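Long-range contact in trypsin-resistant surface T6 protein (Streptococcus pyogenes serotype M6, PDB 4P0D), which probably forms the backbone subunit of the cell-wall-attached pili of this bacterium, polymerised head to tail by a sortase: residues A[332-337]-A[376-381]. The protein carries 1 engineered substitution. Residues are numbered along the deposited sequence; the frame is centred on the assembly and turned at random.
Sequences TPLIGA and KAPKGY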
loop_
_atom_site.group_PDB
_atom_site.type_symbol
_atom_site.label_atom_id
_atom_site.label_comp_id
_atom_site.label_asym_id
_atom_site.label_seq_id
_atom_site.Cartn_x
_atom_site.Cartn_y
_atom_site.Cartn_z
ATOM N N THR A 332 35.671 9.944 33.485
ATOM C CA THR A 332 35.789 8.569 33.065
ATOM C C THR A 332 34.398 7.924 33.151
ATOM O O THR A 332 33.613 8.252 34.056
ATOM C CB THR A 332 36.808 7.814 33.917
ATOM O OG1 THR A 332 36.334 7.730 35.258
ATOM C CG2 THR A 332 38.188 8.515 33.889
ATOM N N PRO A 333 34.079 7.028 32.202
ATOM C CA PRO A 333 32.744 6.423 32.094
ATOM C C PRO A 333 32.415 5.510 33.259
ATOM O O PRO A 333 33.301 4.840 33.765
ATOM C CB PRO A 333 32.827 5.608 30.803
ATOM C CG PRO A 333 34.281 5.323 30.627
ATOM C CD PRO A 333 34.983 6.547 31.140
ATOM N N LEU A 334 31.145 5.494 33.667
ATOM C CA LEU A 334 30.684 4.706 34.813
ATOM C C LEU A 334 29.691 3.623 34.400
ATOM O O LEU A 334 28.707 3.878 33.698
ATOM C CB LEU A 334 30.041 5.611 35.862
ATOM C CG LEU A 334 30.904 6.793 36.297
ATOM C CD1 LEU A 334 30.149 7.663 37.296
ATOM C CD2 LEU A 334 32.219 6.307 36.875
ATOM N N ILE A 335 29.951 2.411 34.866
ATOM C CA ILE A 335 29.116 1.252 34.563
ATOM C C ILE A 335 28.012 1.089 35.600
ATOM O O ILE A 335 28.183 1.469 36.760
ATOM C CB ILE A 335 29.984 -0.021 34.505
ATOM C CG1 ILE A 335 29.171 -1.238 34.069
ATOM C CG2 ILE A 335 30.693 -0.296 35.839
ATOM C CD1 ILE A 335 30.059 -2.443 33.788
ATOM N N GLY A 336 26.875 0.549 35.165
ATOM C CA GLY A 336 25.838 0.058 36.057
ATOM C C GLY A 336 24.915 1.081 36.686
ATOM O O GLY A 336 24.212 0.758 37.633
ATOM N N ALA A 337 24.936 2.318 36.184
ATOM C CA ALA A 337 23.997 3.356 36.607
ATOM C C ALA A 337 22.632 3.052 35.985
ATOM O O ALA A 337 22.539 2.769 34.783
ATOM C CB ALA A 337 24.481 4.715 36.155
ATOM N N LYS A 376 19.355 4.725 40.160
ATOM C CA LYS A 376 20.379 4.144 41.004
ATOM C C LYS A 376 21.772 4.551 40.556
ATOM O O LYS A 376 22.177 4.328 39.398
ATOM C CB LYS A 376 20.270 2.621 41.015
ATOM C CG LYS A 376 21.026 1.993 42.173
ATOM C CD LYS A 376 20.993 0.477 42.124
ATOM C CE LYS A 376 21.678 -0.105 43.357
ATOM N NZ LYS A 376 22.048 -1.533 43.156
ATOM N N ALA A 377 22.517 5.146 41.488
ATOM C CA ALA A 377 23.886 5.559 41.203
ATOM C C ALA A 377 24.789 4.354 40.914
ATOM O O ALA A 377 24.535 3.245 41.373
ATOM C CB ALA A 377 24.451 6.377 42.365
ATOM N N PRO A 378 25.852 4.571 40.132
ATOM C CA PRO A 378 26.881 3.541 40.108
ATOM C C PRO A 378 27.513 3.403 41.506
ATOM O O PRO A 378 27.577 4.389 42.252
ATOM C CB PRO A 378 27.881 4.048 39.062
ATOM C CG PRO A 378 27.573 5.488 38.847
ATOM C CD PRO A 378 26.197 5.769 39.345
ATOM N N LYS A 379 27.906 2.184 41.876
ATOM C CA LYS A 379 28.539 1.929 43.168
ATOM C C LYS A 379 29.721 2.886 43.340
ATOM O O LYS A 379 30.513 3.079 42.410
ATOM C CB LYS A 379 29.019 0.474 43.265
ATOM N N GLY A 380 29.810 3.506 44.520
ATOM C CA GLY A 380 30.861 4.485 44.811
ATOM C C GLY A 380 30.468 5.923 44.506
ATOM O O GLY A 380 31.278 6.843 44.704
ATOM N N TYR A 381 29.221 6.132 44.065
ATOM C CA TYR A 381 28.749 7.469 43.683
ATOM C C TYR A 381 27.466 7.847 44.393
ATOM O O TYR A 381 26.659 6.998 44.727
ATOM C CB TYR A 381 28.579 7.558 42.151
ATOM C CG TYR A 381 29.921 7.604 41.461
ATOM C CD1 TYR A 381 30.673 6.451 41.277
ATOM C CD2 TYR A 381 30.469 8.817 41.053
ATOM C CE1 TYR A 381 31.922 6.502 40.685
ATOM C CE2 TYR A 381 31.722 8.875 40.462
ATOM C CZ TYR A 381 32.438 7.717 40.273
ATOM O OH TYR A 381 33.680 7.789 39.685
HETATM O O HOH W 1 28.667 0.252 39.187
HETATM O O HOH W 2 24.188 0.875 40.442
#
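Leu-334 reaches into the corner between Pro-378 and Tyr-381, and these apolar contacts carry most of the interface. Its CD1 sits 3.7 Å from the centroid of the Tyr-381 ring, only 11° off the ring normal, a CH-pi contact over the face. The other branch leans along the same ring toward the phenol end, with Leu-334 CD2 3.5 Å from Tyr-381 OH. With CG beside the backbone N (chi1 -53°) and anti to the carbonyl carbon, the side chain points across to the other loop, and Leu-334 CD1 also meets Pro-378 CG at 3.7 Å. The proline ring is touched further along by Ala-337, whose CB lies 3.8 Å from Pro-378 CD. Asn-479, at the end of strand 470-479, packs against Leu-334, Pro-378 and Tyr-381.

Both segments belong to a prealbumin-like domain. Residues 332-337 lead into strand 338-343. The other segment leaves the antiparallel neighbour, strand 368-376, so the contact joins two loops at one end of that sheet. Pro-378 to Tyr-381 form a type II beta turn.

No direct hydrogen bond crosses between the segments. Ala-337 CA makes a CA-H...O contact of 3.5 Å with Lys-376 O. Two waters bridge the backbones. One donates to both Gly-336 O and Ala-377 O, the latter at 2.6 Å. The other donates to Ile-335 O and accepts a weak bond from Lys-379 N.

The polar end of Tyr-381 turns to strand 320-327, where OH hydrogen-bonds Asp-327 OD2. Thr-354 OG1 is hydrogen-bonded to both Leu-334 O and Ala-337 N, tying both ends of the bend through Ile-335 and Gly-336.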